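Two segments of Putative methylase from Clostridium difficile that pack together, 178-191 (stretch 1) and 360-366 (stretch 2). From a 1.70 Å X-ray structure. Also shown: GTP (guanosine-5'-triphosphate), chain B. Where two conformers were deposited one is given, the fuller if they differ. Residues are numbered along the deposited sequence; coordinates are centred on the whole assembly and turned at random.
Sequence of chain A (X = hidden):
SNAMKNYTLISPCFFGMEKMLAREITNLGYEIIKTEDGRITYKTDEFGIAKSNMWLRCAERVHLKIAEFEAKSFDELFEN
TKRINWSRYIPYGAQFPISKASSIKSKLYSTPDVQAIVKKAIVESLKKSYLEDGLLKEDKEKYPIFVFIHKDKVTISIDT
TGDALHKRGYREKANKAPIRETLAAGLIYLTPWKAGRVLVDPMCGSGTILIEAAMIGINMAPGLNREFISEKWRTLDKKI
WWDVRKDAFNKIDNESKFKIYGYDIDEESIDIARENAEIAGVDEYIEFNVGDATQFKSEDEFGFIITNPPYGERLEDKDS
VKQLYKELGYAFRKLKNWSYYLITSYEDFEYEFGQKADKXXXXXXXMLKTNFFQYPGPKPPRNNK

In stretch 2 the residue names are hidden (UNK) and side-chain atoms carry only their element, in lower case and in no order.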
# COMPACT_ATOMS: atom_id res chain seq x y z
N PRO A 178 10.37 -3.06 9.73
CA PRO A 178 9.74 -1.79 9.37
C PRO A 178 8.26 -2.01 9.08
O PRO A 178 7.90 -3.05 8.53
CB PRO A 178 10.47 -1.39 8.08
CG PRO A 178 11.65 -2.34 7.97
CD PRO A 178 11.18 -3.59 8.62
N ILE A 179 7.43 -1.05 9.46
CA ILE A 179 6.03 -1.06 9.06
C ILE A 179 5.95 -0.99 7.53
O ILE A 179 6.81 -0.40 6.89
CB ILE A 179 5.28 0.13 9.70
CG1 ILE A 179 3.78 0.07 9.41
CG2 ILE A 179 5.85 1.48 9.24
CD1 ILE A 179 3.00 1.09 10.23
N ARG A 180 4.94 -1.61 6.95
CA ARG A 180 4.78 -1.57 5.49
C ARG A 180 4.49 -0.14 5.02
O ARG A 180 3.73 0.58 5.68
CB ARG A 180 3.62 -2.50 5.11
CG ARG A 180 3.64 -2.93 3.67
CD ARG A 180 2.57 -4.00 3.47
NE ARG A 180 2.67 -4.64 2.16
CZ ARG A 180 3.21 -5.84 1.96
NH1 ARG A 180 3.71 -6.54 2.98
NH2 ARG A 180 3.25 -6.35 0.74
N GLU A 181 5.08 0.27 3.90
CA GLU A 181 4.91 1.65 3.40
C GLU A 181 3.44 2.03 3.14
O GLU A 181 3.01 3.16 3.39
CB GLU A 181 5.74 1.87 2.12
CG GLU A 181 7.25 1.81 2.32
CD GLU A 181 7.84 0.41 2.17
OE1 GLU A 181 7.15 -0.59 2.51
OE2 GLU A 181 9.00 0.31 1.72
N THR A 182 2.67 1.09 2.59
CA THR A 182 1.26 1.34 2.28
C THR A 182 0.45 1.53 3.57
O THR A 182 -0.40 2.41 3.65
CB THR A 182 0.65 0.17 1.51
OG1 THR A 182 1.03 -1.06 2.14
CG2 THR A 182 1.17 0.18 0.06
N LEU A 183 0.73 0.70 4.56
CA LEU A 183 0.07 0.84 5.86
C LEU A 183 0.41 2.20 6.48
O LEU A 183 -0.47 2.91 6.97
CB LEU A 183 0.49 -0.29 6.79
CG LEU A 183 -0.07 -0.25 8.21
CD1 LEU A 183 -1.58 -0.23 8.18
CD2 LEU A 183 0.42 -1.45 9.00
N ALA A 184 1.69 2.57 6.44
CA ALA A 184 2.13 3.86 6.97
C ALA A 184 1.41 5.02 6.31
O ALA A 184 0.95 5.93 6.97
CB ALA A 184 3.66 4.01 6.83
N ALA A 185 1.30 5.01 4.98
CA ALA A 185 0.53 6.07 4.33
C ALA A 185 -0.91 6.09 4.81
O ALA A 185 -1.49 7.16 5.00
CB ALA A 185 0.58 5.90 2.79
N GLY A 186 -1.49 4.92 5.00
CA GLY A 186 -2.87 4.84 5.47
C GLY A 186 -3.02 5.43 6.87
O GLY A 186 -4.02 6.06 7.17
N LEU A 187 -2.03 5.20 7.72
CA LEU A 187 -2.04 5.79 9.06
C LEU A 187 -2.11 7.32 8.96
O LEU A 187 -2.92 7.95 9.62
CB LEU A 187 -0.81 5.35 9.83
CG LEU A 187 -0.87 4.17 10.80
CD1 LEU A 187 -1.89 3.10 10.42
CD2 LEU A 187 0.52 3.59 11.08
N ILE A 188 -1.25 7.91 8.13
CA ILE A 188 -1.26 9.36 7.96
C ILE A 188 -2.65 9.85 7.51
O ILE A 188 -3.18 10.83 8.03
CB ILE A 188 -0.24 9.85 6.93
CG1 ILE A 188 1.17 9.33 7.24
CG2 ILE A 188 -0.24 11.38 6.87
CD1 ILE A 188 1.63 9.63 8.65
N TYR A 189 -3.20 9.16 6.51
CA TYR A 189 -4.50 9.51 5.96
C TYR A 189 -5.64 9.43 6.98
O TYR A 189 -6.67 10.10 6.81
CB TYR A 189 -4.81 8.56 4.80
CG TYR A 189 -4.13 8.86 3.48
CD1 TYR A 189 -3.83 10.16 3.09
CD2 TYR A 189 -3.84 7.83 2.60
CE1 TYR A 189 -3.23 10.41 1.84
CE2 TYR A 189 -3.25 8.07 1.37
CZ TYR A 189 -2.95 9.35 1.00
OH TYR A 189 -2.37 9.55 -0.23
N LEU A 190 -5.46 8.59 8.00
CA LEU A 190 -6.47 8.45 9.05
C LEU A 190 -6.42 9.58 10.07
O LEU A 190 -7.26 9.66 10.95
CB LEU A 190 -6.34 7.10 9.77
CG LEU A 190 -6.86 5.90 8.99
CD1 LEU A 190 -6.32 4.58 9.53
CD2 LEU A 190 -8.38 5.89 8.97
N THR A 191 -5.43 10.46 9.94
CA THR A 191 -5.31 11.61 10.84
C THR A 191 -5.57 12.91 10.10
O THR A 191 -5.59 12.94 8.86
CB THR A 191 -3.89 11.71 11.44
OG1 THR A 191 -3.01 12.28 10.46
CG2 THR A 191 -3.39 10.34 11.89
N UNK A 360 -10.64 3.06 17.63
CA UNK A 360 -9.69 1.96 17.56
C UNK A 360 -9.99 1.25 16.25
O UNK A 360 -11.09 0.72 16.07
c UNK A 360 -8.73 -2.45 19.92
n UNK A 360 -8.91 -3.21 21.20
c UNK A 360 -9.08 -0.25 18.72
c UNK A 360 -9.38 -1.08 19.97
c UNK A 360 -9.91 1.02 18.74
N UNK A 361 -9.04 1.24 15.32
CA UNK A 361 -9.28 0.63 14.02
C UNK A 361 -8.44 -0.62 13.81
O UNK A 361 -7.22 -0.62 14.04
n UNK A 361 -11.51 4.79 9.97
c UNK A 361 -11.25 5.52 11.05
c UNK A 361 -9.03 1.65 12.91
c UNK A 361 -9.95 2.86 12.97
n UNK A 361 -10.39 5.08 11.96
c UNK A 361 -9.66 3.82 11.84
n UNK A 361 -11.85 6.69 11.20
N UNK A 362 -9.10 -1.69 13.40
CA UNK A 362 -8.40 -2.95 13.16
C UNK A 362 -7.70 -2.90 11.80
O UNK A 362 -8.32 -2.63 10.78
c UNK A 362 -10.21 -6.77 14.45
c UNK A 362 -9.37 -4.13 13.22
c UNK A 362 -9.69 -6.64 13.03
c UNK A 362 -8.71 -5.47 12.89
n UNK A 362 -10.92 -8.08 14.66
N UNK A 363 -6.39 -3.17 11.81
CA UNK A 363 -5.55 -3.08 10.62
C UNK A 363 -4.57 -4.25 10.57
O UNK A 363 -4.57 -5.10 11.46
c UNK A 363 -5.62 -0.48 10.53
c UNK A 363 -6.29 -0.38 9.17
c UNK A 363 -4.79 -1.76 10.60
c UNK A 363 -4.74 0.74 10.78
N UNK A 364 -3.74 -4.29 9.53
CA UNK A 364 -2.84 -5.44 9.34
C UNK A 364 -1.45 -5.13 8.80
O UNK A 364 -1.31 -4.52 7.73
c UNK A 364 -3.50 -6.48 8.43
c UNK A 364 -4.25 -7.87 10.39
o UNK A 364 -7.27 -9.78 11.04
c UNK A 364 -4.50 -7.36 9.13
c UNK A 364 -6.36 -8.98 10.41
c UNK A 364 -6.63 -8.49 9.15
c UNK A 364 -5.17 -8.68 11.03
c UNK A 364 -5.71 -7.68 8.52
N UNK A 365 -0.42 -5.56 9.53
CA UNK A 365 0.88 -5.84 8.94
C UNK A 365 0.89 -7.32 8.57
O UNK A 365 1.74 -8.08 9.04
c UNK A 365 2.54 -4.10 9.85
o UNK A 365 3.27 -3.70 8.93
c UNK A 365 2.03 -5.55 9.91
n UNK A 365 2.18 -3.32 10.87
N UNK A 366 -0.09 -7.74 7.77
CA UNK A 366 -0.21 -9.13 7.37
C UNK A 366 -0.22 -10.13 8.52
O UNK A 366 -1.25 -10.35 9.16
PG GTP B . 9.40 1.80 10.92
O1G GTP B . 9.14 3.28 11.12
O2G GTP B . 8.60 1.34 9.73
O3G GTP B . 10.85 1.53 10.63
O3B GTP B . 8.93 1.02 12.26
PB GTP B . 10.03 0.39 13.26
O1B GTP B . 10.14 -1.08 12.95
O2B GTP B . 11.38 1.04 13.06
O3A GTP B . 9.55 0.55 14.79
PA GTP B . 9.72 -0.76 15.72
O1A GTP B . 11.10 -1.34 15.49
O2A GTP B . 8.66 -1.79 15.39
O5' GTP B . 9.64 -0.31 17.26
C5' GTP B . 9.59 1.07 17.49
C4' GTP B . 11.03 1.57 17.63
O4' GTP B . 11.08 2.19 18.88
C3' GTP B . 12.14 0.53 17.63
O3' GTP B . 13.03 0.84 16.58
C2' GTP B . 12.87 0.69 18.97
O2' GTP B . 14.27 0.81 18.83
C1' GTP B . 12.36 2.03 19.44
N9 GTP B . 12.20 2.19 20.89
C8 GTP B . 11.96 1.28 21.89
N7 GTP B . 11.89 1.97 23.06
C5 GTP B . 12.08 3.29 22.80
C6 GTP B . 12.11 4.42 23.61
O6 GTP B . 11.94 4.34 24.84
N1 GTP B . 12.34 5.65 23.01
C2 GTP B . 12.53 5.75 21.65
N2 GTP B . 12.72 6.95 21.12
N3 GTP B . 12.51 4.63 20.83
C4 GTP B . 12.28 3.43 21.43

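Position 360 opens the visible part of a strand that begins earlier in the chain. Its side chain is a row of four carbons ending in one nitrogen, fully extended, and it is out of reach of stretch 1. An unbranched chain of this make-up is Lys 360, exposed and no part of the contact.

Position 361 carries three carbons, a nitrogen, and then a carbon bearing two more nitrogens. The CA-to-CB bond points toward stretch 1, and one of the terminal nitrogens lies 3.5 Å from Leu 190 CD2. The forked, nitrogen-rich end makes this Arg 361. Leu 190 CD2 sits over one face of the guanidinium, while NE is hydrogen-bonded elsewhere in the structure.

Position 362 repeats the pattern of four carbons and a terminal nitrogen, here with a bend at chi3 (m). It too is out of reach of stretch 1 and is exposed: Lys 362. The alternation of an extended strand is already legible, with 361 directed at stretch 1 and its two neighbours out of reach.

Position 363 has four carbons and nothing else, forked at the second, and it points toward the helix. One methyl is 3.7 Å from Leu 187 CD1, and the same methyl meets Leu 183 and Leu 190. Four carbons forked beyond CB give Leu 363, buried, with chi1 m and chi2 t. The methyl at the centre is Leu 363 CD1, which lies 4.2 Å from Leu 183 CD1 and 4.3 Å from Leu 190 CD1.

Position 364 shows one carbon leading to a six-carbon ring that bears an oxygen, hence Tyr 364. Its CA-to-CB bond points away and no side-chain atom makes a close contact, so the backbone does: Tyr 364 O is 3.7 Å from Leu 183 CD2. The residue is poorly ordered.

Position 365 has two carbons, the second carrying one oxygen and one nitrogen. CB leaves sideways, but the end swings nearer: the oxygen is 3.3 Å from Arg 180 N and the nitrogen 3.2 Å from Leu 183 CD2. A short amide is Asn 365. Its OD1 accepts a weak hydrogen bond from Arg 180 N, at the N-cap position, although high B factors advise caution.

Position 366 has no side-chain atoms, and its phi of 53° favours the residue it is, Gly 366, which lies outside the contact.

The strand runs nearly antiparallel to the helix, at 153°, with axes 9.2 Å apart at closest approach. Leu 183, Leu 187 and Leu 190 supply stretch 1's side of the apolar contact, and Leu 363 serves all three with a single methyl. Polar groups work at the two ends: Arg 361 offers a guanidinium face to Leu 190, and Asn 365 reaches the start of the helix. Just before that start, Ile 179 N donates a 2.7 Å hydrogen bond to GTP O2G, so neighbouring backbone amides serve ligand and strand.

Stretch 2 360-366: KRKLYNG
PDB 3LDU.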